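Local atomic coordinates of methylated RNA-binding protein 1 (Saccharomyces cerevisiae S288c, PDB entry 4RCM), a protein that binds N6-methyladenosine-containing RNA through its YTH domain and regulates phosphate metabolism by destabilising PHO4 mRNA. Residues A[106-120]-A[147-161]. Residues are numbered along the deposited sequence; the frame is centred on the assembly and turned at random.
Sequences WVIVRDINNRSLKRF and IINLFKTQDSDIFSF
The guanidinium of R110 lies between two isoleucine methyls: CD1 of I158 sits over its centre, 3.6 Å from CZ, and CD1 of I112 covers the opposite face toward the rim. At its edge, NH1 donates to two backbone oxygens, T153 O at 2.7 Å and F151 O at 2.9 Å, both near the guanidinium plane; the F151 bond reaches its oxygen from well above the carbonyl plane. NH2 forms a salt bridge to D155, using the anti lone pair of OD2, and also reaches water 1, which links it to D111 O and F159 N. Bends at chi2 and chi3 of R110 (94° and 44°) curl the side chain back, and NE bonds to D111 O. With a methyl on each face and acceptors around the rim, the group probably has little room to rotate.

I112 CG1 lies over the centre of the F151 ring, 3.5 Å from CE1, while R110 O meets that ring's edge. F120 likewise presents a face to CG1 of I147. Further along, V109 CG1 covers one face of F161, whose edge points at the face of W106 in a T-shaped pair with planes at 86°. Next to R110, D111 N gives F159 O a 2.7 Å, nearly straight bond; D111's carboxylate turns to R72.

Strand 102-112 of the central YTH sheet thus packs on helix 141-151, while the C-terminal tail, turning at D155-I158, runs back alongside the end of the strand, joined to it by the D111 N to F159 O bond. W106 of the strand lies near the m6A-binding residue S23, the two side chains about 8 Å apart.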
loop_
_atom_site.group_PDB
_atom_site.type_symbol
_atom_site.label_atom_id
_atom_site.label_comp_id
_atom_site.label_asym_id
_atom_site.label_seq_id
_atom_site.Cartn_x
_atom_site.Cartn_y
_atom_site.Cartn_z
ATOM N N TRP A 106 -5.362 -6.237 -3.956
ATOM C CA TRP A 106 -5.083 -4.965 -4.606
ATOM C C TRP A 106 -6.438 -4.402 -4.973
ATOM O O TRP A 106 -7.134 -4.990 -5.801
ATOM C CB TRP A 106 -4.170 -5.201 -5.807
ATOM C CG TRP A 106 -2.727 -5.299 -5.398
ATOM C CD1 TRP A 106 -2.118 -6.343 -4.741
ATOM C CD2 TRP A 106 -1.756 -4.257 -5.464
ATOM N NE1 TRP A 106 -0.815 -6.031 -4.482
ATOM C CE2 TRP A 106 -0.568 -4.753 -4.920
ATOM C CE3 TRP A 106 -1.771 -2.962 -5.959
ATOM C CZ2 TRP A 106 0.601 -3.998 -4.858
ATOM C CZ3 TRP A 106 -0.601 -2.221 -5.898
ATOM C CH2 TRP A 106 0.563 -2.740 -5.345
ATOM N N VAL A 107 -6.875 -3.373 -4.269
ATOM C CA VAL A 107 -8.196 -2.747 -4.529
ATOM C C VAL A 107 -8.112 -1.715 -5.659
ATOM O O VAL A 107 -9.039 -1.607 -6.458
ATOM C CB VAL A 107 -8.837 -2.116 -3.251
ATOM C CG1 VAL A 107 -9.196 -3.187 -2.236
ATOM C CG2 VAL A 107 -7.906 -1.103 -2.585
ATOM N N ILE A 108 -6.983 -0.999 -5.740
ATOM C CA ILE A 108 -6.759 0.020 -6.788
ATOM C C ILE A 108 -5.401 -0.109 -7.471
ATOM O O ILE A 108 -4.383 -0.208 -6.827
ATOM C CB ILE A 108 -6.876 1.469 -6.236
ATOM C CG1 ILE A 108 -8.277 1.749 -5.727
ATOM C CG2 ILE A 108 -6.497 2.530 -7.320
ATOM C CD1 ILE A 108 -8.349 2.908 -4.744
ATOM N N VAL A 109 -5.375 -0.030 -8.817
ATOM C CA VAL A 109 -4.126 -0.182 -9.545
ATOM C C VAL A 109 -4.116 0.903 -10.592
ATOM O O VAL A 109 -4.905 0.829 -11.522
ATOM C CB VAL A 109 -4.014 -1.549 -10.242
ATOM C CG1 VAL A 109 -2.729 -1.637 -11.064
ATOM C CG2 VAL A 109 -4.062 -2.662 -9.222
ATOM N N ARG A 110 -3.318 1.946 -10.340
ATOM C CA ARG A 110 -3.148 3.079 -11.220
ATOM C C ARG A 110 -2.095 3.969 -10.579
ATOM O O ARG A 110 -1.911 3.960 -9.385
ATOM C CB ARG A 110 -4.431 3.883 -11.440
ATOM C CG ARG A 110 -5.141 4.406 -10.178
ATOM C CD ARG A 110 -4.788 5.837 -9.722
ATOM N NE ARG A 110 -4.734 6.834 -10.810
ATOM C CZ ARG A 110 -5.705 7.675 -11.171
ATOM N NH1 ARG A 110 -6.914 7.668 -10.597
ATOM N NH2 ARG A 110 -5.478 8.501 -12.163
ATOM N N ASP A 111 -1.399 4.725 -11.385
ATOM C CA ASP A 111 -0.376 5.655 -10.858
ATOM C C ASP A 111 -0.995 6.999 -10.460
ATOM O O ASP A 111 -1.906 7.484 -11.085
ATOM C CB ASP A 111 0.720 5.890 -11.908
ATOM C CG ASP A 111 1.638 4.677 -12.099
ATOM O OD1 ASP A 111 1.587 3.658 -11.335
ATOM O OD2 ASP A 111 2.446 4.743 -13.050
ATOM N N ILE A 112 -0.487 7.582 -9.408
ATOM C CA ILE A 112 -0.752 8.977 -9.122
ATOM C C ILE A 112 0.596 9.718 -9.282
ATOM O O ILE A 112 1.600 9.281 -8.731
ATOM C CB ILE A 112 -1.321 9.127 -7.708
ATOM C CG1 ILE A 112 -2.768 8.590 -7.627
ATOM C CG2 ILE A 112 -1.192 10.563 -7.214
ATOM C CD1 ILE A 112 -3.815 9.182 -8.562
ATOM N N ASN A 113 0.632 10.825 -10.030
ATOM C CA ASN A 113 1.891 11.583 -10.162
ATOM C C ASN A 113 2.374 12.151 -8.808
ATOM O O ASN A 113 1.573 12.655 -8.053
ATOM C CB ASN A 113 1.724 12.713 -11.170
ATOM C CG ASN A 113 1.262 12.215 -12.533
ATOM O OD1 ASN A 113 1.689 11.153 -13.011
ATOM N ND2 ASN A 113 0.383 12.979 -13.168
ATOM N N ASN A 114 3.674 12.041 -8.514
ATOM C CA ASN A 114 4.261 12.647 -7.295
ATOM C C ASN A 114 3.894 14.096 -7.132
ATOM O O ASN A 114 3.696 14.586 -6.004
ATOM C CB ASN A 114 5.787 12.581 -7.304
ATOM C CG ASN A 114 6.314 11.223 -6.917
ATOM O OD1 ASN A 114 6.710 10.985 -5.760
ATOM N ND2 ASN A 114 6.337 10.313 -7.885
ATOM N N ARG A 115 3.836 14.798 -8.258
ATOM C CA ARG A 115 3.529 16.217 -8.270
ATOM C C ARG A 115 2.275 16.503 -7.445
ATOM O O ARG A 115 2.276 17.395 -6.603
ATOM C CB ARG A 115 3.348 16.710 -9.712
ATOM N N SER A 116 1.212 15.735 -7.684
ATOM C CA SER A 116 -0.060 15.922 -6.965
ATOM C C SER A 116 -0.159 15.186 -5.585
ATOM O O SER A 116 -1.152 15.345 -4.890
ATOM C CB SER A 116 -1.254 15.588 -7.889
ATOM O OG SER A 116 -0.860 14.743 -8.943
ATOM N N LEU A 117 0.861 14.420 -5.179
ATOM C CA LEU A 117 0.930 13.887 -3.783
ATOM C C LEU A 117 1.785 14.700 -2.787
ATOM O O LEU A 117 1.792 14.406 -1.560
ATOM C CB LEU A 117 1.458 12.446 -3.789
ATOM C CG LEU A 117 0.533 11.311 -4.172
ATOM C CD1 LEU A 117 1.362 10.025 -4.231
ATOM C CD2 LEU A 117 -0.658 11.167 -3.222
ATOM N N LYS A 118 2.523 15.693 -3.282
ATOM C CA LYS A 118 3.392 16.506 -2.411
ATOM C C LYS A 118 2.624 17.340 -1.389
ATOM O O LYS A 118 3.121 17.590 -0.268
ATOM C CB LYS A 118 4.284 17.427 -3.249
ATOM C CG LYS A 118 5.510 16.727 -3.822
ATOM C CD LYS A 118 6.109 17.520 -4.980
ATOM C CE LYS A 118 7.418 16.931 -5.450
ATOM N NZ LYS A 118 8.051 17.861 -6.420
ATOM N N ARG A 119 1.414 17.750 -1.774
ATOM C CA ARG A 119 0.468 18.448 -0.889
ATOM C C ARG A 119 0.238 17.817 0.479
ATOM O O ARG A 119 -0.087 18.534 1.419
ATOM C CB ARG A 119 -0.899 18.546 -1.580
ATOM N N PHE A 120 0.350 16.484 0.593
ATOM C CA PHE A 120 0.005 15.779 1.845
ATOM C C PHE A 120 1.133 15.646 2.833
ATOM O O PHE A 120 2.092 14.900 2.598
ATOM C CB PHE A 120 -0.509 14.401 1.516
ATOM C CG PHE A 120 -1.700 14.432 0.643
ATOM C CD1 PHE A 120 -2.963 14.604 1.190
ATOM C CD2 PHE A 120 -1.568 14.361 -0.717
ATOM C CE1 PHE A 120 -4.072 14.661 0.379
ATOM C CE2 PHE A 120 -2.672 14.420 -1.542
ATOM C CZ PHE A 120 -3.932 14.559 -1.001
ATOM N N ILE A 147 -6.359 10.743 0.202
ATOM C CA ILE A 147 -5.529 10.133 -0.837
ATOM C C ILE A 147 -6.293 9.011 -1.599
ATOM O O ILE A 147 -6.212 8.923 -2.821
ATOM C CB ILE A 147 -4.142 9.694 -0.329
ATOM C CG1 ILE A 147 -3.355 10.900 0.206
ATOM C CG2 ILE A 147 -3.306 9.148 -1.493
ATOM C CD1 ILE A 147 -2.279 10.541 1.210
ATOM N N ILE A 148 -7.053 8.173 -0.892
ATOM C CA ILE A 148 -7.894 7.174 -1.586
ATOM C C ILE A 148 -8.775 7.869 -2.606
ATOM O O ILE A 148 -8.909 7.373 -3.722
ATOM C CB ILE A 148 -8.777 6.353 -0.622
ATOM C CG1 ILE A 148 -7.899 5.480 0.254
ATOM C CG2 ILE A 148 -9.749 5.475 -1.378
ATOM C CD1 ILE A 148 -7.186 4.351 -0.513
ATOM N N ASN A 149 -9.333 9.037 -2.243
ATOM C CA ASN A 149 -10.283 9.718 -3.127
ATOM C C ASN A 149 -9.634 10.241 -4.389
ATOM O O ASN A 149 -10.268 10.267 -5.478
ATOM C CB ASN A 149 -11.035 10.848 -2.403
ATOM C CG ASN A 149 -12.104 10.331 -1.446
ATOM O OD1 ASN A 149 -12.719 9.259 -1.666
ATOM N ND2 ASN A 149 -12.303 11.054 -0.358
ATOM N N LEU A 150 -8.365 10.629 -4.274
ATOM C CA LEU A 150 -7.587 11.000 -5.463
ATOM C C LEU A 150 -7.335 9.752 -6.315
ATOM O O LEU A 150 -7.455 9.787 -7.533
ATOM C CB LEU A 150 -6.288 11.706 -5.043
ATOM C CG LEU A 150 -5.331 12.257 -6.074
ATOM C CD1 LEU A 150 -5.903 13.486 -6.799
ATOM C CD2 LEU A 150 -3.979 12.606 -5.429
ATOM N N PHE A 151 -7.028 8.633 -5.669
ATOM C CA PHE A 151 -6.777 7.385 -6.403
ATOM C C PHE A 151 -8.042 6.912 -7.170
ATOM O O PHE A 151 -7.913 6.287 -8.238
ATOM C CB PHE A 151 -6.255 6.256 -5.472
ATOM C CG PHE A 151 -4.738 6.180 -5.356
ATOM C CD1 PHE A 151 -3.973 5.445 -6.297
ATOM C CD2 PHE A 151 -4.067 6.781 -4.306
ATOM C CE1 PHE A 151 -2.575 5.349 -6.202
ATOM C CE2 PHE A 151 -2.665 6.713 -4.206
ATOM C CZ PHE A 151 -1.917 5.978 -5.150
ATOM N N LYS A 152 -9.230 7.176 -6.598
ATOM C CA LYS A 152 -10.533 6.782 -7.180
ATOM C C LYS A 152 -10.954 7.679 -8.344
ATOM O O LYS A 152 -11.992 7.453 -8.959
ATOM C CB LYS A 152 -11.668 6.802 -6.099
ATOM C CG LYS A 152 -11.731 5.575 -5.216
ATOM C CD LYS A 152 -12.452 5.822 -3.894
ATOM C CE LYS A 152 -13.727 5.032 -3.688
ATOM N NZ LYS A 152 -14.502 5.418 -2.465
ATOM N N THR A 153 -10.218 8.745 -8.624
ATOM C CA THR A 153 -10.671 9.653 -9.668
ATOM C C THR A 153 -10.443 9.038 -11.052
ATOM O O THR A 153 -9.332 8.618 -11.378
ATOM C CB THR A 153 -9.970 10.997 -9.600
ATOM O OG1 THR A 153 -10.166 11.560 -8.301
ATOM C CG2 THR A 153 -10.542 11.971 -10.680
ATOM N N GLN A 154 -11.491 9.026 -11.870
ATOM C CA GLN A 154 -11.433 8.431 -13.198
ATOM C C GLN A 154 -10.826 9.458 -14.162
ATOM O O GLN A 154 -11.521 9.967 -15.013
ATOM C CB GLN A 154 -12.842 8.008 -13.656
ATOM C CG GLN A 154 -13.731 9.142 -14.163
ATOM N N ASP A 155 -9.533 9.778 -13.981
ATOM C CA ASP A 155 -8.853 10.836 -14.766
ATOM C C ASP A 155 -8.654 10.377 -16.189
ATOM O O ASP A 155 -8.384 9.186 -16.442
ATOM C CB ASP A 155 -7.468 11.146 -14.192
ATOM C CG ASP A 155 -7.517 11.806 -12.827
ATOM O OD1 ASP A 155 -8.000 12.945 -12.767
ATOM O OD2 ASP A 155 -7.060 11.200 -11.815
ATOM N N SER A 156 -8.707 11.319 -17.130
ATOM C CA SER A 156 -8.626 10.955 -18.541
ATOM C C SER A 156 -7.219 10.461 -18.953
ATOM O O SER A 156 -7.087 9.682 -19.899
ATOM C CB SER A 156 -9.106 12.108 -19.423
ATOM O OG SER A 156 -8.490 13.333 -19.079
ATOM N N ASP A 157 -6.191 10.884 -18.210
ATOM C CA ASP A 157 -4.793 10.451 -18.437
ATOM C C ASP A 157 -4.400 9.178 -17.641
ATOM O O ASP A 157 -3.214 8.853 -17.545
ATOM C CB ASP A 157 -3.811 11.605 -18.057
ATOM C CG ASP A 157 -3.981 12.097 -16.594
ATOM O OD1 ASP A 157 -4.764 11.494 -15.823
ATOM O OD2 ASP A 157 -3.333 13.099 -16.209
ATOM N N ILE A 158 -5.368 8.462 -17.077
ATOM C CA ILE A 158 -5.023 7.405 -16.112
ATOM C C ILE A 158 -4.070 6.368 -16.708
ATOM O O ILE A 158 -4.265 5.942 -17.820
ATOM C CB ILE A 158 -6.271 6.696 -15.559
ATOM C CG1 ILE A 158 -5.884 5.715 -14.448
ATOM C CG2 ILE A 158 -7.011 5.954 -16.670
ATOM C CD1 ILE A 158 -7.064 5.341 -13.557
ATOM N N PHE A 159 -3.061 5.964 -15.918
ATOM C CA PHE A 159 -2.043 4.997 -16.325
ATOM C C PHE A 159 -1.819 4.024 -15.193
ATOM O O PHE A 159 -1.872 4.405 -14.005
ATOM C CB PHE A 159 -0.694 5.685 -16.669
ATOM C CG PHE A 159 0.317 4.760 -17.298
ATOM C CD1 PHE A 159 0.236 4.430 -18.662
ATOM C CD2 PHE A 159 1.341 4.184 -16.533
ATOM C CE1 PHE A 159 1.163 3.543 -19.244
ATOM C CE2 PHE A 159 2.274 3.306 -17.110
ATOM C CZ PHE A 159 2.182 2.978 -18.457
ATOM N N SER A 160 -1.525 2.790 -15.555
ATOM C CA SER A 160 -1.155 1.773 -14.548
ATOM C C SER A 160 0.022 0.856 -14.926
ATOM O O SER A 160 0.420 0.766 -16.102
ATOM C CB SER A 160 -2.377 0.917 -14.202
ATOM O OG SER A 160 -2.600 -0.162 -15.083
ATOM N N PHE A 161 0.550 0.153 -13.926
ATOM C CA PHE A 161 1.576 -0.840 -14.192
ATOM C C PHE A 161 1.016 -2.123 -14.857
ATOM O O PHE A 161 1.770 -3.079 -15.069
ATOM C CB PHE A 161 2.359 -1.194 -12.908
ATOM C CG PHE A 161 1.582 -2.006 -11.848
ATOM C CD1 PHE A 161 1.152 -3.314 -12.080
ATOM C CD2 PHE A 161 1.359 -1.473 -10.575
ATOM C CE1 PHE A 161 0.486 -4.031 -11.087
ATOM C CE2 PHE A 161 0.695 -2.186 -9.595
ATOM C CZ PHE A 161 0.244 -3.464 -9.858
HETATM O O HOH W 1 -2.684 7.671 -13.469
HETATM O O HOH W 2 -3.779 10.178 -13.410
HETATM O O HOH W 3 -0.170 1.414 -11.384
#